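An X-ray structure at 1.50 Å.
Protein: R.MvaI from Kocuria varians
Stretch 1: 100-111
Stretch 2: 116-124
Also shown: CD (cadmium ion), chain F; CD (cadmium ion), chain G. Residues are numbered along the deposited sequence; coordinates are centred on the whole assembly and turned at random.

Stretch 1, residues 100-111: NILHQTVSGNRK
Stretch 2, residues 116-124: SYNYDFKID

Residues 100-106 run as an extended strand, with phi between about -70° and -156° and psi between 110° and 157°; a loop carries the chain on to Lys111. The second stretch enters through a loop and becomes a strand that includes 120-124, again with beta angles throughout. The strand axes share a general direction, 41° apart between their N-to-C vectors (signed crossing -41°), and approach to 7.2 Å. The chains are therefore splayed: CA atoms of Leu102 and Tyr117 lie 8.5 Å apart, whereas those of Gly108 and Ile123 lie at 4.4 Å and those of Lys111 and Lys122 at 4.7 Å. Side chains fill the wide end, and backbone meets backbone at the narrow one.

At the narrow end, Ile123 N donates a nearly straight hydrogen bond to Ser107 O (2.9 Å, 174°). Gly108 (phi/psi -103/2) follows, its CA 3.3 Å from Ile123 O in a CA-H...O contact. Lys111 CA makes the same kind of contact with Phe121 O, also at 3.3 Å. Water 3 stitches the loop to the strand, accepting from Ser107 N at 2.9 Å and lying 2.6 Å from Arg110 O and 3.1 Å from Phe121 O. Ser107 (p) points its CA-to-CB bond away from the second stretch, and its OG donates a very short 2.4 Å hydrogen bond to Asn109 OD1.

The wide end depends on Tyr117, chi1 m and chi2 -86°, directed toward the first strand. Its length lets it span the gap: His103 N donates to Tyr117 OH at 2.9 Å and 175°, while water 1 lies 2.6 Å from the same OH. The buried ring also takes a CH-pi contact over one face, Leu102 CD1 standing 4.0 Å from its centroid, and Ile101 O approaches its edge, 3.7 Å from Tyr117 CE1. Leu102 (t, p) starts sideways but brings its end nearer, so the same CD1 also reaches Phe121 CZ at 3.9 Å.

Phe121 (m, chi2 -91°) packs between the two ends and has 101 Å² covered. Gln104 (t, p) lends it aliphatic carbon, CG to Phe121 CD2 at 4.0 Å, while Gln104 NE2 donates to Thr105 O at 3.1 Å. Val106 (t) points toward the second strand; compact and branched, it sets CG1 3.8 Å from both Phe121 CB and Ile123 CG1 (Ile123 is m, m).

Lys122 (t, t, p, p) lays its CG 3.6 Å from both Ser107 O and Arg110 O before its end leads away. Lys111 (m, t, m, t), at the margin, holds NZ 4.6 Å from Asp120 OD2, beyond a salt bridge; water 4 joins them, 2.8 Å from Lys111 NZ and 2.5 Å from Asp120 OD2.

Cadmium ions bind His103 NE2 at 2.3 Å and, separately, Asp124 OD1 at 2.3 Å. Together the stretches bury 702 Å².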

# COMPACT_ATOMS: atom_id res chain seq x y z
N ASN A 100 4.82 -20.29 -18.42
CA ASN A 100 5.06 -18.86 -18.42
C ASN A 100 4.66 -18.13 -17.13
O ASN A 100 3.60 -18.37 -16.57
CB ASN A 100 4.42 -18.20 -19.64
CG ASN A 100 5.39 -18.11 -20.81
OD1 ASN A 100 6.22 -19.01 -21.00
ND2 ASN A 100 5.33 -17.04 -21.58
N ILE A 101 5.50 -17.18 -16.72
CA ILE A 101 5.26 -16.36 -15.55
C ILE A 101 5.61 -14.92 -15.91
O ILE A 101 6.40 -14.67 -16.85
CB ILE A 101 6.00 -16.85 -14.30
CG1 ILE A 101 7.49 -16.81 -14.52
CG2 ILE A 101 5.51 -18.24 -13.94
N LEU A 102 5.03 -13.99 -15.17
CA LEU A 102 5.36 -12.58 -15.32
C LEU A 102 5.43 -11.92 -13.96
O LEU A 102 4.40 -11.76 -13.31
CB LEU A 102 4.36 -11.84 -16.23
CG LEU A 102 4.54 -10.35 -16.48
CD1 LEU A 102 5.86 -10.06 -17.20
CD2 LEU A 102 3.37 -9.81 -17.25
N HIS A 103 6.63 -11.57 -13.54
CA HIS A 103 6.86 -10.86 -12.29
C HIS A 103 7.61 -9.58 -12.65
O HIS A 103 8.78 -9.63 -12.93
CB HIS A 103 7.67 -11.69 -11.28
CG HIS A 103 7.63 -11.13 -9.90
ND1 HIS A 103 8.25 -11.73 -8.82
CD2 HIS A 103 6.99 -10.04 -9.41
CE1 HIS A 103 7.98 -11.03 -7.73
NE2 HIS A 103 7.27 -9.98 -8.07
N GLN A 104 6.96 -8.43 -12.53
CA GLN A 104 7.55 -7.14 -12.91
C GLN A 104 6.89 -6.01 -12.18
O GLN A 104 5.66 -5.93 -12.13
CB GLN A 104 7.40 -6.93 -14.41
CG GLN A 104 7.94 -5.69 -15.00
CD GLN A 104 9.42 -5.64 -14.90
OE1 GLN A 104 10.12 -6.56 -15.41
NE2 GLN A 104 9.93 -4.65 -14.18
N THR A 105 7.69 -5.13 -11.60
CA THR A 105 7.21 -3.88 -11.04
C THR A 105 7.13 -2.80 -12.14
O THR A 105 8.11 -2.55 -12.86
CB THR A 105 8.12 -3.41 -9.96
OG1 THR A 105 8.16 -4.35 -8.90
CG2 THR A 105 7.60 -2.14 -9.29
N VAL A 106 5.98 -2.18 -12.30
CA VAL A 106 5.76 -1.22 -13.38
C VAL A 106 5.39 0.13 -12.76
O VAL A 106 4.67 0.17 -11.78
CB VAL A 106 4.61 -1.68 -14.31
CG1 VAL A 106 4.56 -0.81 -15.52
CG2 VAL A 106 4.78 -3.14 -14.74
N SER A 107 5.87 1.22 -13.33
CA SER A 107 5.43 2.51 -12.86
C SER A 107 4.85 3.33 -14.00
O SER A 107 4.83 2.87 -15.15
CB SER A 107 6.60 3.19 -12.20
OG SER A 107 7.39 3.88 -13.15
N GLY A 108 4.42 4.55 -13.69
CA GLY A 108 3.80 5.43 -14.65
C GLY A 108 4.67 6.54 -15.16
O GLY A 108 4.17 7.31 -15.96
N ASN A 109 5.93 6.60 -14.74
CA ASN A 109 6.82 7.69 -15.12
C ASN A 109 7.87 7.29 -16.16
O ASN A 109 8.37 8.14 -16.93
CB ASN A 109 7.48 8.28 -13.88
CG ASN A 109 8.40 7.29 -13.16
OD1 ASN A 109 8.08 6.13 -13.02
ND2 ASN A 109 9.56 7.79 -12.66
N ARG A 110 8.23 6.01 -16.18
CA ARG A 110 9.24 5.46 -17.08
C ARG A 110 8.76 4.11 -17.52
O ARG A 110 7.99 3.46 -16.79
CB ARG A 110 10.57 5.21 -16.35
CG ARG A 110 10.96 6.17 -15.23
CD ARG A 110 12.49 6.14 -14.92
NE ARG A 110 13.14 7.45 -15.07
CZ ARG A 110 13.30 8.09 -16.23
NH1 ARG A 110 12.88 7.57 -17.39
NH2 ARG A 110 13.90 9.28 -16.25
N LYS A 111 9.20 3.67 -18.68
CA LYS A 111 9.09 2.26 -19.07
C LYS A 111 10.10 1.45 -18.27
O LYS A 111 11.19 1.93 -17.95
CB LYS A 111 9.53 2.08 -20.51
CG LYS A 111 8.65 2.61 -21.57
CD LYS A 111 8.97 1.88 -22.90
CE LYS A 111 10.34 2.19 -23.46
NZ LYS A 111 10.50 1.70 -24.86
N SER A 116 15.26 -9.67 -18.61
CA SER A 116 14.76 -11.02 -18.40
C SER A 116 13.49 -11.28 -19.22
O SER A 116 13.08 -12.41 -19.32
CB SER A 116 14.45 -11.24 -16.93
OG SER A 116 13.45 -10.33 -16.50
N TYR A 117 12.90 -10.22 -19.78
CA TYR A 117 11.70 -10.35 -20.59
C TYR A 117 11.93 -9.73 -21.94
O TYR A 117 12.80 -8.87 -22.08
CB TYR A 117 10.49 -9.65 -19.93
CG TYR A 117 10.08 -10.30 -18.65
CD1 TYR A 117 9.22 -11.37 -18.63
CD2 TYR A 117 10.60 -9.87 -17.44
CE1 TYR A 117 8.90 -12.02 -17.44
CE2 TYR A 117 10.27 -10.50 -16.24
CZ TYR A 117 9.39 -11.55 -16.25
OH TYR A 117 9.04 -12.19 -15.07
N ASN A 118 11.14 -10.14 -22.93
CA ASN A 118 11.26 -9.58 -24.28
C ASN A 118 10.32 -8.39 -24.52
O ASN A 118 10.18 -7.91 -25.65
CB ASN A 118 10.97 -10.66 -25.31
CG ASN A 118 12.03 -11.74 -25.31
OD1 ASN A 118 13.22 -11.43 -25.18
ND2 ASN A 118 11.63 -12.99 -25.45
N TYR A 119 9.68 -7.95 -23.43
CA TYR A 119 8.74 -6.80 -23.47
C TYR A 119 9.03 -5.86 -22.31
O TYR A 119 9.54 -6.30 -21.28
CB TYR A 119 7.26 -7.26 -23.44
CG TYR A 119 7.00 -8.23 -24.54
CD1 TYR A 119 6.67 -7.76 -25.82
CD2 TYR A 119 7.21 -9.57 -24.40
CE1 TYR A 119 6.53 -8.60 -26.88
CE2 TYR A 119 7.01 -10.42 -25.47
CZ TYR A 119 6.71 -9.93 -26.70
OH TYR A 119 6.58 -10.82 -27.75
N ASP A 120 8.74 -4.57 -22.53
CA ASP A 120 8.83 -3.53 -21.50
C ASP A 120 7.43 -2.98 -21.24
O ASP A 120 6.52 -3.17 -22.01
CB ASP A 120 9.73 -2.40 -21.93
CG ASP A 120 11.15 -2.83 -22.16
OD1 ASP A 120 11.64 -3.70 -21.42
OD2 ASP A 120 11.82 -2.32 -23.08
N PHE A 121 7.27 -2.36 -20.08
CA PHE A 121 5.95 -2.03 -19.57
C PHE A 121 5.94 -0.62 -19.00
O PHE A 121 6.92 -0.20 -18.41
CB PHE A 121 5.49 -3.01 -18.47
CG PHE A 121 5.50 -4.43 -18.89
CD1 PHE A 121 4.36 -5.00 -19.46
CD2 PHE A 121 6.63 -5.21 -18.75
CE1 PHE A 121 4.35 -6.31 -19.87
CE2 PHE A 121 6.62 -6.54 -19.17
CZ PHE A 121 5.49 -7.07 -19.73
N LYS A 122 4.78 0.04 -19.10
CA LYS A 122 4.53 1.33 -18.44
C LYS A 122 3.06 1.43 -18.07
O LYS A 122 2.20 0.91 -18.77
CB LYS A 122 4.96 2.47 -19.33
CG LYS A 122 4.96 3.83 -18.61
CD LYS A 122 5.76 4.89 -19.38
CE LYS A 122 5.32 5.17 -20.79
NZ LYS A 122 4.01 5.84 -20.87
N ILE A 123 2.72 2.13 -17.01
CA ILE A 123 1.31 2.46 -16.72
C ILE A 123 1.00 3.85 -17.29
O ILE A 123 1.81 4.77 -17.22
CB ILE A 123 1.03 2.44 -15.21
CG1 ILE A 123 1.45 1.09 -14.58
CG2 ILE A 123 -0.46 2.77 -14.93
CD1 ILE A 123 0.62 -0.08 -15.03
N ASP A 124 -0.13 3.97 -17.94
CA ASP A 124 -0.63 5.27 -18.40
C ASP A 124 -2.05 5.48 -17.88
O ASP A 124 -2.90 4.59 -17.95
CB ASP A 124 -0.53 5.47 -19.94
CG ASP A 124 -0.72 6.88 -20.35
OD1 ASP A 124 0.11 7.75 -19.97
OD2 ASP A 124 -1.72 7.26 -21.01
CD CD F . 7.01 -8.10 -6.82
CD CD G . -0.64 9.61 -21.09
O HOH W 1 10.99 -12.09 -13.29
O HOH W 2 7.97 -7.14 -8.76
O HOH W 3 7.58 1.14 -15.67
O HOH W 4 10.99 -1.03 -25.07
O HOH W 5 5.86 -8.96 -4.96
O HOH W 6 8.78 -7.74 -5.51
O HOH W 7 -2.22 10.05 -19.57